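PDB 5T79: aldo-keto Reductase, OXIDOREDUCTASE from Salmonella typhimurium, which binds NADPH and, as an aldo-keto reductase, probably uses it to reduce aldehydes, 3-hydroxybutanal to 1,3-butanediol among them. Local coordinates for residues 12-17 against 312-317; 194-199 against 285-290; 280-285 against 292-297. All coordinates share one frame; numbering follows the deposited sequence. Where two conformers were deposited one is given.

Contact 1 (12-17 against 312-317); sequences TMEYRR and ANRRFS
Arg314 meets Glu14 in a surface salt bridge, and the arginine's neighbours in sequence make polar contacts of their own. Ahead of it, Asn313 bonds through ND2 to the backbone oxygen of Arg273. At Arg314 CG sits between the backbone N and the carbonyl carbon (chi1 64°), and from there the chain runs straight out to NE, which carries the guanidinium across to the other segment. NH2 donates to Glu14 OE1 at 3.1 Å, reaching the syn lone pair, the one on the side of the second carboxylate oxygen. The two flat groups are turned 68° apart and NH2 alone bonds directly, in place of a coplanar two-pronged pair. A water supplies the second link: it accepts from Arg314 NE at 2.8 Å and donates to Glu14 OE2 at 2.7 Å. Glu14 leads into strand 15-17, which pairs antiparallel with strand 24-31; such an N-terminal hairpin closes the bottom of the barrel in aldo-keto reductases, and Arg314 ties it to the loop between helices 301-308 and 318-329. Arg16 of the same hairpin brings NH1 to 3.8 Å from Arg314 NH2, with the guanidinium planes nearly perpendicular. Glu14 probably offsets this closeness of like charges. A second water accepts from Arg314 NH1 at 2.9 Å and only weakly from Arg16 NH1, whose group is also held by the backbone oxygens of Val291 and Thr292 and by a salt bridge to Asp289. Further along, the carbonyl of Arg315 accepts from the side chain of Arg273, and Phe316 receives the same arginine in a cation-pi contact, an aromatic ring suiting a place where it meets a charge and packs on helices 277-285 and 318-329. Ser317 then occupies the N-cap of helix 318-329, its hydroxyl capping a backbone NH.

Contact 2 (194-199 against 285-290); sequences PKYSLF and VLRNDN. With SO4 (sulfate ion), chain B.
Tyr196 and Arg287 cross at about a right angle, ring and guanidinium planes 50° apart, and meet where the phenol oxygen enters the guanidinium plane at its edge. Arg287 NH2 donates to Tyr196 OH at 3.1 Å in a fairly straight bond (163°), and also to the backbone oxygen of Trp284. Tyrosine suits this place because its ring packs while its hydroxyl reaches polar groups. CG anti to the backbone N (chi1 -178°) sends the ring across to the other segment, where CD2 touches Val285 CG1 at 3.6 Å; OH is also bonded to Glu204, which salt-bridges Arg287, and receives a water. That water is held in turn by Asn288 and Asn290. Val285 runs past the ring in the opposite direction.

The NE-NH1 side of Arg287 grips a sulfate, probably from the crystallisation liquor, NE reaching O2 and NH1 reaching O1, each at 2.9 Å. Asn288, next along the type I turn 286-289, lays ND2 over the centre of the guanidinium and bonds to sulfate O4 at 3.0 Å.

The contact joins the loop after strand 191-193 to the turn between helix 277-285 and strand 293-296; Trp284 of that helix meets the Tyr196 ring, and Phe199 packs on helix 257-272.

Contact 3 (280-285 against 292-297); sequences MALAWV and TSVLIG. With NDP (NADPH dihydro-nicotinamide-adenine-dinucleotide phosphate), chain E.
Leu282 drives its CD2 methyl between two side chains of the strand, with Val294 CG2 at 3.8 Å and Ile296 CG2 at 3.9 Å. It crosses both at about a right angle, and its CD1 leans on the same Ile296 methyl. The fork of leucine suits this position, since one helix residue can meet two strand residues spaced two apart. Ile296 contributes through its branch: CG2, anti to the carbonyl carbon, is the one that meets the leucine. One turn on, Val285 brings CB to 4.2 Å from Val294 CG2; Val294 was modelled in two conformers, so its exact contacts are less certain. All four side chains are apolar and buried, and no hydrogen bond crosses between the segments.

The C-terminal end of the strand and the Leu295 side serve NADPH. Leu295 points away from the helix and sets CD2 3.4 Å from O4D of the cofactor's ribose. Gly297 N donates to pyrophosphate oxygen O1A at 3.2 Å, and Gly297 has no side chain to collide with O1N, which lies 3.8 Å from its CA.

This is a helix-to-strand layer of an (alpha/beta)8 barrel, the two axes 8.7 Å apart and running roughly antiparallel. Strand 293-296 closes the barrel between parallel strands 217-220 and 24-31; Ile28 of the latter touches Leu282, Val294 and Ile296, while Val285 of helix 277-285 rests on Ala220 of the former.

Contacts 2 and 3 share Val285, which touches both Tyr196 and Val294; their centres are 7 Å apart. They also meet where Leu198 CD2 packs 3.4 Å from Trp284 CD2. Contact 1 lies farther out, its centre 13 Å from that of contact 2 and 10 Å from that of contact 3. Its arginines tie it inward: Arg16 NH2 forms a salt bridge with Asp289 OD1 at 2.9 Å, and Arg314 CB packs on Ala283 CB. Nearness to NADPH falls from contact 3, which touches the cofactor directly, through contact 2, with the Ser197 side chain about 7 Å from it, to contact 1, which lies away from the binding sites.

Contact 1 (12-17 against 312-317)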
loop_
_atom_site.group_PDB
_atom_site.type_symbol
_atom_site.label_atom_id
_atom_site.label_comp_id
_atom_site.label_asym_id
_atom_site.label_seq_id
_atom_site.Cartn_x
_atom_site.Cartn_y
_atom_site.Cartn_z
ATOM N N THR A 12 13.801 15.382 3.378
ATOM C CA THR A 12 13.511 15.260 1.943
ATOM C C THR A 12 12.092 14.718 1.675
ATOM O O THR A 12 11.382 15.307 0.845
ATOM C CB THR A 12 14.573 14.385 1.247
ATOM O OG1 THR A 12 15.863 14.957 1.476
ATOM C CG2 THR A 12 14.347 14.258 -0.273
ATOM N N MET A 13 11.693 13.601 2.343
ATOM C CA MET A 13 10.384 12.984 2.105
ATOM C C MET A 13 9.252 14.019 2.164
ATOM O O MET A 13 9.284 14.933 2.985
ATOM C CB MET A 13 10.127 11.847 3.094
ATOM C CG MET A 13 8.828 11.015 2.829
ATOM S SD MET A 13 8.530 10.398 1.137
ATOM C CE MET A 13 9.993 9.311 0.930
ATOM N N GLU A 14 8.287 13.888 1.251
ATOM C CA GLU A 14 7.075 14.693 1.224
ATOM C C GLU A 14 5.995 13.912 1.931
ATOM O O GLU A 14 5.844 12.710 1.681
ATOM C CB GLU A 14 6.644 15.017 -0.210
ATOM C CG GLU A 14 7.632 15.914 -0.919
ATOM C CD GLU A 14 7.281 16.278 -2.345
ATOM O OE1 GLU A 14 6.151 15.977 -2.800
ATOM O OE2 GLU A 14 8.150 16.892 -3.003
ATOM N N TYR A 15 5.273 14.557 2.830
ATOM C CA TYR A 15 4.175 13.919 3.569
ATOM C C TYR A 15 2.897 14.504 3.034
ATOM O O TYR A 15 2.814 15.712 2.813
ATOM C CB TYR A 15 4.345 14.087 5.098
ATOM C CG TYR A 15 5.606 13.379 5.544
ATOM C CD1 TYR A 15 5.623 11.996 5.740
ATOM C CD2 TYR A 15 6.809 14.068 5.656
ATOM C CE1 TYR A 15 6.811 11.323 6.045
ATOM C CE2 TYR A 15 8.000 13.404 5.953
ATOM C CZ TYR A 15 7.995 12.038 6.157
ATOM O OH TYR A 15 9.194 11.411 6.417
ATOM N N ARG A 16 1.921 13.651 2.760
ATOM C CA ARG A 16 0.692 14.057 2.080
ATOM C C ARG A 16 -0.510 13.746 2.937
ATOM O O ARG A 16 -0.634 12.629 3.439
ATOM C CB ARG A 16 0.621 13.333 0.714
ATOM C CG ARG A 16 1.794 13.753 -0.221
ATOM C CD ARG A 16 1.904 12.951 -1.504
ATOM N NE ARG A 16 0.634 12.922 -2.246
ATOM C CZ ARG A 16 0.241 13.839 -3.117
ATOM N NH1 ARG A 16 0.990 14.909 -3.350
ATOM N NH2 ARG A 16 -0.928 13.716 -3.732
ATOM N N ARG A 17 -1.404 14.739 3.116
ATOM C CA ARG A 17 -2.577 14.525 3.961
ATOM C C ARG A 17 -3.491 13.468 3.349
ATOM O O ARG A 17 -3.813 13.530 2.170
ATOM C CB ARG A 17 -3.355 15.817 4.200
ATOM C CG ARG A 17 -4.345 15.624 5.366
ATOM C CD ARG A 17 -4.718 16.904 6.012
ATOM N NE ARG A 17 -3.571 17.591 6.600
ATOM C CZ ARG A 17 -3.259 17.575 7.891
ATOM N NH1 ARG A 17 -3.987 16.865 8.749
ATOM N NH2 ARG A 17 -2.227 18.279 8.339
ATOM N N ALA A 312 11.931 14.169 -7.099
ATOM C CA ALA A 312 12.680 15.251 -7.744
ATOM C C ALA A 312 12.213 15.532 -9.184
ATOM O O ALA A 312 12.617 16.543 -9.774
ATOM C CB ALA A 312 14.160 14.893 -7.762
ATOM N N ASN A 313 11.401 14.633 -9.771
ATOM C CA ASN A 313 11.008 14.770 -11.170
ATOM C C ASN A 313 9.649 14.104 -11.398
ATOM O O ASN A 313 9.579 13.078 -12.064
ATOM C CB ASN A 313 12.125 14.106 -12.015
ATOM C CG ASN A 313 12.058 14.260 -13.507
ATOM O OD1 ASN A 313 11.191 14.932 -14.066
ATOM N ND2 ASN A 313 13.001 13.631 -14.182
ATOM N N ARG A 314 8.567 14.677 -10.835
ATOM C CA ARG A 314 7.245 14.047 -10.945
ATOM C C ARG A 314 6.157 14.946 -11.574
ATOM O O ARG A 314 4.961 14.680 -11.416
ATOM C CB ARG A 314 6.787 13.511 -9.579
ATOM C CG ARG A 314 6.562 14.537 -8.478
ATOM C CD ARG A 314 6.019 13.805 -7.268
ATOM N NE ARG A 314 5.627 14.748 -6.225
ATOM C CZ ARG A 314 4.394 15.209 -6.068
ATOM N NH1 ARG A 314 3.414 14.793 -6.862
ATOM N NH2 ARG A 314 4.128 16.090 -5.114
ATOM N N ARG A 315 6.572 15.950 -12.354
ATOM C CA ARG A 315 5.617 16.812 -13.046
ATOM C C ARG A 315 5.424 16.317 -14.462
ATOM O O ARG A 315 6.396 15.913 -15.112
ATOM C CB ARG A 315 6.079 18.281 -13.050
ATOM C CG ARG A 315 5.915 18.976 -11.708
ATOM C CD ARG A 315 6.403 20.418 -11.763
ATOM N NE ARG A 315 6.581 20.996 -10.427
ATOM C CZ ARG A 315 5.646 21.667 -9.761
ATOM N NH1 ARG A 315 4.445 21.855 -10.295
ATOM N NH2 ARG A 315 5.904 22.154 -8.554
ATOM N N PHE A 316 4.174 16.360 -14.942
ATOM C CA PHE A 316 3.805 15.971 -16.303
ATOM C C PHE A 316 3.018 17.078 -16.978
ATOM O O PHE A 316 2.125 17.658 -16.350
ATOM C CB PHE A 316 2.960 14.692 -16.291
ATOM C CG PHE A 316 3.706 13.481 -15.798
ATOM C CD1 PHE A 316 3.771 13.190 -14.443
ATOM C CD2 PHE A 316 4.320 12.611 -16.691
ATOM C CE1 PHE A 316 4.461 12.072 -13.987
ATOM C CE2 PHE A 316 4.999 11.479 -16.229
ATOM C CZ PHE A 316 5.052 11.214 -14.883
ATOM N N SER A 317 3.328 17.361 -18.244
ATOM C CA SER A 317 2.603 18.365 -19.022
ATOM C C SER A 317 1.398 17.714 -19.699
ATOM O O SER A 317 1.292 16.479 -19.715
ATOM C CB SER A 317 3.523 18.989 -20.072
ATOM O OG SER A 317 3.975 17.984 -20.969
HETATM O O HOH W 1 7.859 16.376 -5.586
HETATM O O HOH W 2 0.776 15.945 -6.528
#

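Contact 2 (194-199 against 285-290)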
loop_
_atom_site.group_PDB
_atom_site.type_symbol
_atom_site.label_atom_id
_atom_site.label_comp_id
_atom_site.label_asym_id
_atom_site.label_seq_id
_atom_site.Cartn_x
_atom_site.Cartn_y
_atom_site.Cartn_z
ATOM N N PRO A 194 -6.621 0.814 -3.438
ATOM C CA PRO A 194 -6.921 0.155 -4.716
ATOM C C PRO A 194 -5.660 -0.184 -5.507
ATOM O O PRO A 194 -4.609 0.457 -5.331
ATOM C CB PRO A 194 -7.671 1.253 -5.482
ATOM C CG PRO A 194 -6.994 2.569 -5.009
ATOM C CD PRO A 194 -6.371 2.259 -3.626
ATOM N N LYS A 195 -5.787 -1.114 -6.471
ATOM C CA LYS A 195 -4.704 -1.357 -7.419
ATOM C C LYS A 195 -4.725 -0.200 -8.420
ATOM O O LYS A 195 -5.801 0.109 -8.948
ATOM C CB LYS A 195 -4.914 -2.711 -8.129
ATOM C CG LYS A 195 -3.764 -3.121 -9.021
ATOM C CD LYS A 195 -4.062 -4.495 -9.644
ATOM C CE LYS A 195 -3.238 -5.586 -9.001
ATOM N NZ LYS A 195 -3.692 -6.945 -9.412
ATOM N N TYR A 196 -3.574 0.488 -8.636
ATOM C CA TYR A 196 -3.513 1.620 -9.576
ATOM C C TYR A 196 -2.119 1.785 -10.142
ATOM O O TYR A 196 -1.147 1.898 -9.394
ATOM C CB TYR A 196 -3.974 2.937 -8.901
ATOM C CG TYR A 196 -4.005 4.186 -9.779
ATOM C CD1 TYR A 196 -4.383 4.119 -11.122
ATOM C CD2 TYR A 196 -3.793 5.447 -9.230
ATOM C CE1 TYR A 196 -4.530 5.280 -11.897
ATOM C CE2 TYR A 196 -3.898 6.605 -10.000
ATOM C CZ TYR A 196 -4.276 6.519 -11.328
ATOM O OH TYR A 196 -4.403 7.680 -12.051
ATOM N N SER A 197 -2.033 1.806 -11.478
ATOM C CA SER A 197 -0.776 2.008 -12.228
ATOM C C SER A 197 -1.095 2.436 -13.635
ATOM O O SER A 197 -2.265 2.459 -14.000
ATOM C CB SER A 197 0.047 0.716 -12.269
ATOM O OG SER A 197 -0.521 -0.219 -13.182
ATOM N N LEU A 198 -0.066 2.697 -14.457
ATOM C CA LEU A 198 -0.272 3.010 -15.882
ATOM C C LEU A 198 -1.066 1.901 -16.603
ATOM O O LEU A 198 -1.819 2.189 -17.539
ATOM C CB LEU A 198 1.078 3.192 -16.583
ATOM C CG LEU A 198 1.798 4.513 -16.305
ATOM C CD1 LEU A 198 3.305 4.369 -16.498
ATOM C CD2 LEU A 198 1.306 5.598 -17.255
ATOM N N PHE A 199 -0.904 0.650 -16.154
ATOM C CA PHE A 199 -1.543 -0.513 -16.763
ATOM C C PHE A 199 -2.864 -0.909 -16.076
ATOM O O PHE A 199 -3.513 -1.869 -16.500
ATOM C CB PHE A 199 -0.563 -1.707 -16.747
ATOM C CG PHE A 199 0.601 -1.592 -17.712
ATOM C CD1 PHE A 199 0.530 -0.755 -18.825
ATOM C CD2 PHE A 199 1.739 -2.375 -17.547
ATOM C CE1 PHE A 199 1.593 -0.669 -19.729
ATOM C CE2 PHE A 199 2.795 -2.303 -18.456
ATOM C CZ PHE A 199 2.709 -1.459 -19.553
ATOM N N VAL A 285 1.317 8.112 -10.966
ATOM C CA VAL A 285 0.194 7.814 -10.068
ATOM C C VAL A 285 -0.231 9.075 -9.262
ATOM O O VAL A 285 -1.429 9.261 -9.026
ATOM C CB VAL A 285 0.511 6.615 -9.137
ATOM C CG1 VAL A 285 -0.525 6.485 -8.023
ATOM C CG2 VAL A 285 0.613 5.311 -9.938
ATOM N N LEU A 286 0.724 9.942 -8.881
ATOM C CA LEU A 286 0.415 11.155 -8.087
ATOM C C LEU A 286 0.232 12.438 -8.942
ATOM O O LEU A 286 0.110 13.526 -8.377
ATOM C CB LEU A 286 1.542 11.423 -7.070
ATOM C CG LEU A 286 1.944 10.284 -6.105
ATOM C CD1 LEU A 286 3.118 10.719 -5.245
ATOM C CD2 LEU A 286 0.796 9.893 -5.190
ATOM N N ARG A 287 0.204 12.318 -10.276
ATOM C CA ARG A 287 0.163 13.490 -11.185
ATOM C C ARG A 287 -1.052 14.430 -11.002
ATOM O O ARG A 287 -0.941 15.621 -11.326
ATOM C CB ARG A 287 0.233 13.038 -12.650
ATOM C CG ARG A 287 -1.084 12.474 -13.205
ATOM C CD ARG A 287 -0.902 11.692 -14.493
ATOM N NE ARG A 287 -2.190 11.210 -14.990
ATOM C CZ ARG A 287 -2.882 10.209 -14.456
ATOM N NH1 ARG A 287 -4.059 9.867 -14.961
ATOM N NH2 ARG A 287 -2.396 9.533 -13.420
ATOM N N ASN A 288 -2.211 13.897 -10.560
ATOM C CA ASN A 288 -3.433 14.707 -10.421
ATOM C C ASN A 288 -3.706 15.127 -8.977
ATOM O O ASN A 288 -4.774 15.670 -8.692
ATOM C CB ASN A 288 -4.635 13.955 -10.992
ATOM C CG ASN A 288 -4.561 13.833 -12.495
ATOM O OD1 ASN A 288 -4.306 14.811 -13.191
ATOM N ND2 ASN A 288 -4.789 12.636 -13.028
ATOM N N ASP A 289 -2.733 14.912 -8.077
ATOM C CA ASP A 289 -2.842 15.266 -6.649
ATOM C C ASP A 289 -4.172 14.716 -6.053
ATOM O O ASP A 289 -4.836 15.403 -5.287
ATOM C CB ASP A 289 -2.707 16.806 -6.457
ATOM C CG ASP A 289 -2.478 17.242 -5.021
ATOM O OD1 ASP A 289 -2.008 16.406 -4.211
ATOM O OD2 ASP A 289 -2.783 18.415 -4.700
ATOM N N ASN A 290 -4.584 13.490 -6.463
ATOM C CA ASN A 290 -5.829 12.903 -5.970
ATOM C C ASN A 290 -5.600 11.449 -5.504
ATOM O O ASN A 290 -6.537 10.654 -5.416
ATOM C CB ASN A 290 -6.956 13.011 -7.019
ATOM C CG ASN A 290 -6.765 12.245 -8.306
ATOM O OD1 ASN A 290 -5.696 11.717 -8.609
ATOM N ND2 ASN A 290 -7.791 12.238 -9.141
HETATM S S SO4 B . -4.604 12.486 -17.256
HETATM O O1 SO4 B . -5.077 11.109 -17.351
HETATM O O2 SO4 B . -3.155 12.462 -17.373
HETATM O O3 SO4 B . -5.167 13.235 -18.380
HETATM O O4 SO4 B . -5.091 13.041 -16.000
HETATM O O HOH W 3 -5.268 10.280 -11.122
#

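Contact 3 (280-285 against 292-297)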
loop_
_atom_site.group_PDB
_atom_site.type_symbol
_atom_site.label_atom_id
_atom_site.label_comp_id
_atom_site.label_asym_id
_atom_site.label_seq_id
_atom_site.Cartn_x
_atom_site.Cartn_y
_atom_site.Cartn_z
ATOM N N MET A 280 9.247 7.226 -13.312
ATOM C CA MET A 280 8.160 7.872 -14.039
ATOM C C MET A 280 6.810 7.223 -13.701
ATOM O O MET A 280 5.824 7.934 -13.566
ATOM C CB MET A 280 8.396 7.819 -15.552
ATOM C CG MET A 280 7.427 8.703 -16.310
ATOM S SD MET A 280 7.575 8.601 -18.099
ATOM C CE MET A 280 6.692 7.047 -18.467
ATOM N N ALA A 281 6.767 5.884 -13.577
ATOM C CA ALA A 281 5.528 5.162 -13.312
ATOM C C ALA A 281 4.949 5.539 -11.938
ATOM O O ALA A 281 3.735 5.737 -11.827
ATOM C CB ALA A 281 5.756 3.656 -13.423
ATOM N N LEU A 282 5.812 5.703 -10.913
ATOM C CA LEU A 282 5.374 6.121 -9.565
ATOM C C LEU A 282 4.887 7.565 -9.576
ATOM O O LEU A 282 3.844 7.885 -9.003
ATOM C CB LEU A 282 6.520 5.975 -8.531
ATOM C CG LEU A 282 7.112 4.589 -8.340
ATOM C CD1 LEU A 282 8.200 4.623 -7.279
ATOM C CD2 LEU A 282 6.020 3.556 -7.941
ATOM N N ALA A 283 5.657 8.443 -10.234
ATOM C CA ALA A 283 5.328 9.859 -10.380
ATOM C C ALA A 283 3.960 10.024 -11.040
ATOM O O ALA A 283 3.169 10.867 -10.619
ATOM C CB ALA A 283 6.392 10.523 -11.245
ATOM N N TRP A 284 3.679 9.199 -12.073
ATOM C CA TRP A 284 2.436 9.276 -12.832
ATOM C C TRP A 284 1.223 9.028 -11.931
ATOM O O TRP A 284 0.216 9.693 -12.107
ATOM C CB TRP A 284 2.455 8.295 -14.013
ATOM C CG TRP A 284 1.230 8.354 -14.887
ATOM C CD1 TRP A 284 1.046 9.135 -15.992
ATOM C CD2 TRP A 284 0.037 7.577 -14.742
ATOM N NE1 TRP A 284 -0.190 8.889 -16.546
ATOM C CE2 TRP A 284 -0.825 7.927 -15.806
ATOM C CE3 TRP A 284 -0.380 6.587 -13.831
ATOM C CZ2 TRP A 284 -2.082 7.332 -15.978
ATOM C CZ3 TRP A 284 -1.632 6.016 -13.989
ATOM C CH2 TRP A 284 -2.479 6.406 -15.032
ATOM N N VAL A 285 1.317 8.112 -10.966
ATOM C CA VAL A 285 0.194 7.814 -10.068
ATOM C C VAL A 285 -0.231 9.075 -9.262
ATOM O O VAL A 285 -1.429 9.261 -9.026
ATOM C CB VAL A 285 0.511 6.615 -9.137
ATOM C CG1 VAL A 285 -0.525 6.485 -8.023
ATOM C CG2 VAL A 285 0.613 5.311 -9.938
ATOM N N THR A 292 -3.117 9.727 -2.282
ATOM C CA THR A 292 -2.273 10.159 -1.150
ATOM C C THR A 292 -0.870 9.625 -1.246
ATOM O O THR A 292 0.090 10.359 -0.997
ATOM C CB THR A 292 -2.844 9.691 0.216
ATOM O OG1 THR A 292 -4.252 9.839 0.213
ATOM C CG2 THR A 292 -2.184 10.401 1.415
ATOM N N SER A 293 -0.746 8.319 -1.485
ATOM C CA SER A 293 0.564 7.678 -1.441
ATOM C C SER A 293 0.676 6.549 -2.475
ATOM O O SER A 293 -0.333 6.019 -2.938
ATOM C CB SER A 293 0.779 7.103 -0.036
ATOM O OG SER A 293 2.097 6.595 0.158
ATOM N N VAL A 294 1.913 6.197 -2.842
ATOM C CA VAL A 294 2.220 5.101 -3.755
ATOM C C VAL A 294 2.908 3.995 -2.914
ATOM O O VAL A 294 3.853 4.280 -2.176
ATOM C CB VAL A 294 3.036 5.614 -4.973
ATOM C CG1 VAL A 294 4.516 5.823 -4.671
ATOM C CG2 VAL A 294 2.842 4.728 -6.172
ATOM N N LEU A 295 2.337 2.773 -2.921
ATOM C CA LEU A 295 2.826 1.684 -2.080
ATOM C C LEU A 295 3.720 0.778 -2.900
ATOM O O LEU A 295 3.233 0.022 -3.726
ATOM C CB LEU A 295 1.600 0.938 -1.490
ATOM C CG LEU A 295 1.823 -0.203 -0.517
ATOM C CD1 LEU A 295 2.643 0.234 0.705
ATOM C CD2 LEU A 295 0.477 -0.777 -0.063
ATOM N N ILE A 296 5.029 0.862 -2.673
ATOM C CA ILE A 296 5.984 0.071 -3.451
ATOM C C ILE A 296 6.312 -1.274 -2.780
ATOM O O ILE A 296 6.119 -1.466 -1.584
ATOM C CB ILE A 296 7.296 0.903 -3.714
ATOM C CG1 ILE A 296 8.094 1.168 -2.417
ATOM C CG2 ILE A 296 6.994 2.226 -4.456
ATOM C CD1 ILE A 296 9.635 1.439 -2.597
ATOM N N GLY A 297 6.794 -2.202 -3.596
ATOM C CA GLY A 297 7.380 -3.452 -3.142
ATOM C C GLY A 297 8.874 -3.298 -3.388
ATOM O O GLY A 297 9.283 -2.490 -4.239
HETATM P PA NDP E . 5.367 -2.861 -7.139
HETATM O O1A NDP E . 5.991 -1.595 -6.637
HETATM O O2A NDP E . 4.326 -2.933 -8.163
HETATM O O5B NDP E . 6.484 -3.904 -7.645
HETATM C C5B NDP E . 7.409 -4.326 -6.624
HETATM C C4B NDP E . 8.412 -5.305 -7.170
HETATM O O4B NDP E . 8.942 -4.807 -8.419
HETATM C C3B NDP E . 9.609 -5.529 -6.248
HETATM O O3B NDP E . 9.383 -6.657 -5.405
HETATM C C2B NDP E . 10.770 -5.720 -7.215
HETATM O O2B NDP E . 10.890 -7.100 -7.624
HETATM C C1B NDP E . 10.354 -4.874 -8.421
HETATM N N9A NDP E . 10.879 -3.512 -8.422
HETATM C C8A NDP E . 10.490 -2.461 -7.634
HETATM N N7A NDP E . 11.141 -1.347 -7.869
HETATM C C5A NDP E . 12.027 -1.692 -8.879
HETATM C C6A NDP E . 13.048 -0.973 -9.535
HETATM N N6A NDP E . 13.267 0.335 -9.361
HETATM N N1A NDP E . 13.807 -1.641 -10.432
HETATM C C2A NDP E . 13.524 -2.923 -10.690
HETATM N N3A NDP E . 12.575 -3.695 -10.155
HETATM C C4A NDP E . 11.870 -3.022 -9.235
HETATM O O3 NDP E . 4.752 -3.355 -5.762
HETATM P PN NDP E . 3.865 -4.667 -5.541
HETATM O O1N NDP E . 4.900 -5.578 -4.991
HETATM O O2N NDP E . 3.069 -5.076 -6.771
HETATM O O5D NDP E . 2.682 -4.368 -4.468
HETATM C C5D NDP E . 2.803 -3.139 -3.700
HETATM C C4D NDP E . 2.323 -3.340 -2.282
HETATM O O4D NDP E . 0.884 -3.280 -2.263
HETATM C C3D NDP E . 2.672 -4.661 -1.620
HETATM O O3D NDP E . 3.996 -4.631 -1.109
HETATM C C2D NDP E . 1.554 -4.821 -0.580
HETATM O O2D NDP E . 1.767 -4.262 0.715
HETATM C C1D NDP E . 0.367 -4.158 -1.284
HETATM N N1N NDP E . -0.506 -5.112 -1.997
HETATM C C2N NDP E . -1.842 -5.149 -1.600
HETATM C C3N NDP E . -2.745 -5.967 -2.168
HETATM C C7N NDP E . -4.207 -5.746 -1.889
HETATM O O7N NDP E . -4.979 -6.575 -2.394
HETATM N N7N NDP E . -4.635 -4.751 -1.111
HETATM C C4N NDP E . -2.281 -7.053 -3.103
HETATM C C5N NDP E . -0.926 -6.768 -3.657
HETATM C C6N NDP E . -0.104 -5.889 -3.120
HETATM P P2B NDP E . 12.230 -8.013 -7.728
HETATM O O1X NDP E . 12.292 -9.199 -6.839
HETATM O O2X NDP E . 12.212 -8.373 -9.207
HETATM O O3X NDP E . 13.376 -7.030 -7.517
#